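Local coordinates for protein cytosol aminopeptidase (Coxiella burnetii, PDB 3IJ3) that probably acts as a manganese-dependent metalloaminopeptidase of the M17 family, removing residues from the N termini of peptides, at residues A[268-272]-A[451-455]; A[372-378]-A[396-402]. All blocks are in the same frame, centred on the assembly; numbering follows the deposited sequence.

Interaction 1. Residues A[268-272]-A[451-455]; sequences LLMKK and FAWNL
The backbones of 268-272 and 451-455 stay well apart, K272 and A452 making the nearest approach at 7.2 Å between their CA atoms. L269, just before the 3-10 segment 270-272, and K272, within it, both point toward the end of strand 445-454. K272 reaches the carbonyl of F451: its NZ donates to F451 O at 3.0 Å, in the carbonyl plane and on a lone pair. A bend at the last torsion (chi4 65°) after an otherwise extended chain brings NZ there, and the same ammonium sits off-centre over the F451 ring, 4.1 Å from its centroid, as a cation-pi contact, with K272 CE over that face. In this M17 catalytic domain, the loop leading into helix 275-289 thus meets the C-terminal end of a strand of the main sheet; the K272 side chain lies about 9 Å from the bound lithium ion. W453 receives most of the apolar contacts. L269 CD1 lies over its five-membered ring, 3.9 Å from the centroid, and also meets L455 CD2, while L269 CD2 covers the six-membered part, 3.6 Å from W453 CZ2. At the ring edge, K271 CE approaches W453 CH2 at 3.8 Å, and K271 NZ is hydrogen-bonded to N178 O. The aliphatic part of K272 packs on W453 too, its CD 3.7 Å from W453 CB.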
loop_
_atom_site.group_PDB
_atom_site.type_symbol
_atom_site.label_atom_id
_atom_site.label_comp_id
_atom_site.label_asym_id
_atom_site.label_seq_id
_atom_site.Cartn_x
_atom_site.Cartn_y
_atom_site.Cartn_z
ATOM N N LEU A 268 6.567 11.793 -11.477
ATOM C CA LEU A 268 6.158 13.126 -11.874
ATOM C C LEU A 268 7.273 14.058 -12.314
ATOM O O LEU A 268 7.088 14.840 -13.247
ATOM C CB LEU A 268 5.352 13.767 -10.738
ATOM C CG LEU A 268 4.712 15.103 -11.018
ATOM C CD1 LEU A 268 3.789 15.028 -12.212
ATOM C CD2 LEU A 268 3.975 15.580 -9.761
ATOM N N LEU A 269 8.412 14.031 -11.625
ATOM C CA LEU A 269 9.525 14.950 -11.973
ATOM C C LEU A 269 10.592 14.310 -12.841
ATOM O O LEU A 269 11.629 14.927 -13.086
ATOM C CB LEU A 269 10.216 15.439 -10.692
ATOM C CG LEU A 269 9.349 16.203 -9.689
ATOM C CD1 LEU A 269 10.222 16.740 -8.580
ATOM C CD2 LEU A 269 8.587 17.343 -10.352
ATOM N N MET A 270 10.320 13.121 -13.385
ATOM C CA MET A 270 11.360 12.355 -14.054
ATOM C C MET A 270 11.945 12.889 -15.362
ATOM O O MET A 270 12.903 12.326 -15.872
ATOM C CB MET A 270 11.012 10.893 -14.103
ATOM C CG MET A 270 11.047 10.232 -12.750
ATOM S SD MET A 270 12.676 10.295 -11.905
ATOM C CE MET A 270 12.443 11.707 -10.803
ATOM N N LYS A 271 11.376 13.961 -15.890
ATOM C CA LYS A 271 12.026 14.672 -17.005
ATOM C C LYS A 271 13.395 15.172 -16.487
ATOM O O LYS A 271 14.291 15.475 -17.274
ATOM C CB LYS A 271 11.182 15.856 -17.497
ATOM C CG LYS A 271 11.043 17.020 -16.521
ATOM C CD LYS A 271 10.130 18.100 -17.088
ATOM C CE LYS A 271 10.054 19.285 -16.154
ATOM N NZ LYS A 271 9.245 20.462 -16.641
ATOM N N LYS A 272 13.575 15.261 -15.157
ATOM C CA LYS A 272 14.843 15.771 -14.602
ATOM C C LYS A 272 15.908 14.734 -14.442
ATOM O O LYS A 272 17.015 15.071 -13.989
ATOM C CB LYS A 272 14.642 16.459 -13.229
ATOM C CG LYS A 272 14.554 15.519 -12.013
ATOM C CD LYS A 272 14.355 16.322 -10.741
ATOM C CE LYS A 272 14.171 15.449 -9.503
ATOM N NZ LYS A 272 15.411 14.666 -9.208
ATOM N N PHE A 451 20.082 16.493 -6.709
ATOM C CA PHE A 451 18.625 16.457 -6.910
ATOM C C PHE A 451 18.229 17.281 -8.174
ATOM O O PHE A 451 17.270 16.942 -8.866
ATOM C CB PHE A 451 17.940 16.918 -5.634
ATOM C CG PHE A 451 16.450 16.805 -5.666
ATOM C CD1 PHE A 451 15.843 15.577 -5.700
ATOM C CD2 PHE A 451 15.657 17.927 -5.601
ATOM C CE1 PHE A 451 14.465 15.464 -5.731
ATOM C CE2 PHE A 451 14.276 17.802 -5.609
ATOM C CZ PHE A 451 13.699 16.577 -5.676
ATOM N N ALA A 452 18.974 18.358 -8.447
ATOM C CA ALA A 452 18.820 19.175 -9.659
ATOM C C ALA A 452 17.461 19.817 -9.835
ATOM O O ALA A 452 17.037 20.036 -10.953
ATOM C CB ALA A 452 19.175 18.327 -10.914
ATOM N N TRP A 453 16.805 20.175 -8.727
ATOM C CA TRP A 453 15.467 20.732 -8.781
ATOM C C TRP A 453 15.134 21.532 -7.531
ATOM O O TRP A 453 15.594 21.181 -6.438
ATOM C CB TRP A 453 14.483 19.551 -8.905
ATOM C CG TRP A 453 13.044 19.878 -9.164
ATOM C CD1 TRP A 453 12.074 20.110 -8.236
ATOM C CD2 TRP A 453 12.405 19.979 -10.439
ATOM N NE1 TRP A 453 10.866 20.355 -8.855
ATOM C CE2 TRP A 453 11.048 20.282 -10.206
ATOM C CE3 TRP A 453 12.846 19.841 -11.756
ATOM C CZ2 TRP A 453 10.139 20.436 -11.233
ATOM C CZ3 TRP A 453 11.935 19.999 -12.770
ATOM C CH2 TRP A 453 10.613 20.321 -12.511
ATOM N N ASN A 454 14.402 22.624 -7.716
ATOM C CA ASN A 454 13.873 23.429 -6.642
ATOM C C ASN A 454 12.397 23.041 -6.461
ATOM O O ASN A 454 11.554 23.324 -7.328
ATOM C CB ASN A 454 13.935 24.923 -6.961
ATOM C CG ASN A 454 15.359 25.431 -7.105
ATOM O OD1 ASN A 454 16.239 25.072 -6.305
ATOM N ND2 ASN A 454 15.590 26.318 -8.094
ATOM N N LEU A 455 12.072 22.439 -5.326
ATOM C CA LEU A 455 10.683 22.071 -5.029
ATOM C C LEU A 455 9.835 23.289 -4.651
ATOM O O LEU A 455 8.639 23.312 -4.876
ATOM C CB LEU A 455 10.660 21.069 -3.882
ATOM C CG LEU A 455 11.207 19.692 -4.238
ATOM C CD1 LEU A 455 11.556 18.897 -3.001
ATOM C CD2 LEU A 455 10.204 18.939 -5.136
#

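Interaction 2. Residues A[372-378]-A[396-402]; sequences LPALFAN and PLWRLPL
The F376 ring meets P401 O at its edge, in the ring plane, 3.4 Å from F376 CE1, while F376 CZ packs against L400 CB. The R399 guanidinium likewise works through its edge: NH2 donates to A377 O at 3.2 Å, the oxygen lying near the guanidinium plane although the nitrogen stands above the carbonyl plane. An extended chain, with CG anti to the backbone N (chi1 -168°), carries it that far, and NH2 also forms a salt bridge with D380. Strands 374-377 and 398-399 pair in parallel as the two strands of a beta-alpha-beta unit around helix 380-393. W398 N donates to P373 O (3.0 Å), L375 N to W398 O (2.9 Å) and L400 N to L375 O (2.8 Å). L375 CD2 touches L397 CD1 at 3.7 Å beside that helix; on the side of A374 and W398, A374 CB meets L400 CD1. W398 NE1 reaches R399 O of a neighbouring subunit, placing this edge at a subunit interface. Past the last direct backbone bond, L400 N to L375 O, one water accepts from A377 N and R399 NE and donates to L400 O, so water and guanidinium continue the polar link between the two segments.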
loop_
_atom_site.group_PDB
_atom_site.type_symbol
_atom_site.label_atom_id
_atom_site.label_comp_id
_atom_site.label_asym_id
_atom_site.label_seq_id
_atom_site.Cartn_x
_atom_site.Cartn_y
_atom_site.Cartn_z
ATOM N N LEU A 372 21.346 19.609 -0.835
ATOM C CA LEU A 372 22.732 19.326 -0.456
ATOM C C LEU A 372 23.299 18.160 -1.269
ATOM O O LEU A 372 23.044 16.994 -0.964
ATOM C CB LEU A 372 22.814 19.056 1.060
ATOM C CG LEU A 372 24.181 18.839 1.679
ATOM C CD1 LEU A 372 25.124 19.983 1.301
ATOM C CD2 LEU A 372 24.071 18.678 3.217
ATOM N N PRO A 373 24.012 18.464 -2.348
ATOM C CA PRO A 373 24.607 17.391 -3.170
ATOM C C PRO A 373 25.558 16.499 -2.404
ATOM O O PRO A 373 26.332 16.990 -1.574
ATOM C CB PRO A 373 25.411 18.164 -4.203
ATOM C CG PRO A 373 24.672 19.474 -4.345
ATOM C CD PRO A 373 24.132 19.784 -2.996
ATOM N N ALA A 374 25.483 15.200 -2.669
ATOM C CA ALA A 374 26.373 14.230 -2.087
ATOM C C ALA A 374 27.599 14.052 -2.956
ATOM O O ALA A 374 27.496 13.891 -4.174
ATOM C CB ALA A 374 25.661 12.885 -1.954
ATOM N N LEU A 375 28.756 14.056 -2.313
ATOM C CA LEU A 375 30.037 13.838 -2.965
ATOM C C LEU A 375 30.646 12.544 -2.505
ATOM O O LEU A 375 30.718 12.273 -1.288
ATOM C CB LEU A 375 31.034 14.940 -2.607
ATOM C CG LEU A 375 32.531 14.727 -2.947
ATOM C CD1 LEU A 375 32.791 14.663 -4.499
ATOM C CD2 LEU A 375 33.402 15.813 -2.312
ATOM N N PHE A 376 31.055 11.730 -3.459
ATOM C CA PHE A 376 31.847 10.540 -3.188
ATOM C C PHE A 376 33.162 10.715 -3.949
ATOM O O PHE A 376 33.180 11.194 -5.082
ATOM C CB PHE A 376 31.183 9.254 -3.676
ATOM C CG PHE A 376 29.879 8.919 -2.993
ATOM C CD1 PHE A 376 29.847 7.997 -1.942
ATOM C CD2 PHE A 376 28.691 9.537 -3.377
ATOM C CE1 PHE A 376 28.640 7.671 -1.328
ATOM C CE2 PHE A 376 27.483 9.215 -2.754
ATOM C CZ PHE A 376 27.453 8.280 -1.762
ATOM N N ALA A 377 34.269 10.283 -3.353
ATOM C CA ALA A 377 35.537 10.354 -4.043
ATOM C C ALA A 377 36.442 9.216 -3.585
ATOM O O ALA A 377 36.477 8.870 -2.400
ATOM C CB ALA A 377 36.212 11.705 -3.843
ATOM N N ASN A 378 37.156 8.637 -4.545
ATOM C CA ASN A 378 38.050 7.516 -4.279
ATOM C C ASN A 378 39.407 7.899 -3.743
ATOM O O ASN A 378 40.194 7.009 -3.375
ATOM C CB ASN A 378 38.199 6.607 -5.495
ATOM C CG ASN A 378 38.942 7.254 -6.642
ATOM O OD1 ASN A 378 39.291 8.431 -6.586
ATOM N ND2 ASN A 378 39.185 6.474 -7.717
ATOM N N PRO A 396 27.021 24.507 -1.499
ATOM C CA PRO A 396 27.125 23.359 -0.596
ATOM C C PRO A 396 27.220 21.971 -1.192
ATOM O O PRO A 396 26.612 21.686 -2.204
ATOM C CB PRO A 396 25.871 23.460 0.293
ATOM C CG PRO A 396 25.002 24.456 -0.291
ATOM C CD PRO A 396 25.765 25.256 -1.333
ATOM N N LEU A 397 28.003 21.141 -0.509
ATOM C CA LEU A 397 28.167 19.747 -0.829
ATOM C C LEU A 397 28.597 19.046 0.457
ATOM O O LEU A 397 29.075 19.699 1.400
ATOM C CB LEU A 397 29.143 19.542 -1.985
ATOM C CG LEU A 397 30.594 19.884 -1.912
ATOM C CD1 LEU A 397 31.347 18.733 -1.252
ATOM C CD2 LEU A 397 31.167 20.143 -3.327
ATOM N N TRP A 398 28.408 17.730 0.497
ATOM C CA TRP A 398 28.768 16.969 1.676
ATOM C C TRP A 398 29.263 15.614 1.247
ATOM O O TRP A 398 28.628 14.944 0.444
ATOM C CB TRP A 398 27.562 16.827 2.630
ATOM C CG TRP A 398 27.962 16.331 3.995
ATOM C CD1 TRP A 398 27.954 15.020 4.460
ATOM C CD2 TRP A 398 28.496 17.117 5.045
ATOM N NE1 TRP A 398 28.441 14.986 5.727
ATOM C CE2 TRP A 398 28.781 16.249 6.117
ATOM C CE3 TRP A 398 28.765 18.485 5.193
ATOM C CZ2 TRP A 398 29.291 16.707 7.328
ATOM C CZ3 TRP A 398 29.290 18.934 6.395
ATOM C CH2 TRP A 398 29.546 18.048 7.443
ATOM N N ARG A 399 30.362 15.171 1.848
ATOM C CA ARG A 399 30.930 13.880 1.468
ATOM C C ARG A 399 30.215 12.699 2.147
ATOM O O ARG A 399 29.926 12.743 3.367
ATOM C CB ARG A 399 32.406 13.825 1.832
ATOM C CG ARG A 399 33.136 12.632 1.198
ATOM C CD ARG A 399 34.568 12.460 1.710
ATOM N NE ARG A 399 35.292 11.471 0.916
ATOM C CZ ARG A 399 36.557 11.126 1.143
ATOM N NH1 ARG A 399 37.232 11.683 2.135
ATOM N NH2 ARG A 399 37.145 10.217 0.369
ATOM N N LEU A 400 29.938 11.667 1.346
ATOM C CA LEU A 400 29.409 10.392 1.830
ATOM C C LEU A 400 30.490 9.350 1.515
ATOM O O LEU A 400 31.304 9.549 0.621
ATOM C CB LEU A 400 28.056 10.042 1.218
ATOM C CG LEU A 400 26.888 10.935 1.676
ATOM C CD1 LEU A 400 25.584 10.454 0.976
ATOM C CD2 LEU A 400 26.707 10.935 3.176
ATOM N N PRO A 401 30.484 8.230 2.238
ATOM C CA PRO A 401 31.570 7.265 2.090
ATOM C C PRO A 401 31.420 6.136 1.091
ATOM O O PRO A 401 30.312 5.616 0.874
ATOM C CB PRO A 401 31.619 6.638 3.492
ATOM C CG PRO A 401 30.151 6.591 3.892
ATOM C CD PRO A 401 29.585 7.889 3.372
ATOM N N LEU A 402 32.547 5.733 0.502
ATOM C CA LEU A 402 32.598 4.528 -0.328
ATOM C C LEU A 402 32.939 3.439 0.713
ATOM O O LEU A 402 34.103 3.001 0.838
ATOM C CB LEU A 402 33.637 4.670 -1.445
ATOM C CG LEU A 402 33.306 5.614 -2.584
ATOM C CD1 LEU A 402 34.534 5.990 -3.411
ATOM C CD2 LEU A 402 32.211 5.034 -3.476
HETATM O O HOH W 1 33.841 9.378 -0.565
#

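How the interactions relate
From the N terminus, the chain first passes through 268-272, between helix 264-267 and helix 275-289, and 178 residues follow before 451-455 closes the loop of interaction 1. Interaction 2 is nested inside that loop: 372-378 leads into helix 380-393, after which the chain returns, with 396-402 lying beside 372-378 after only 17 intervening residues. The two contacts do not touch, their centres being 20 Å apart and their nearest atoms about 6 Å. They are joined through the main sheet, where strand 445-454, whose end holds most of 451-455, runs antiparallel to strand 374-377. Interaction 1 thus ties a loop to one end of that strand, whereas interaction 2 adds strand 398-399 beside its neighbour.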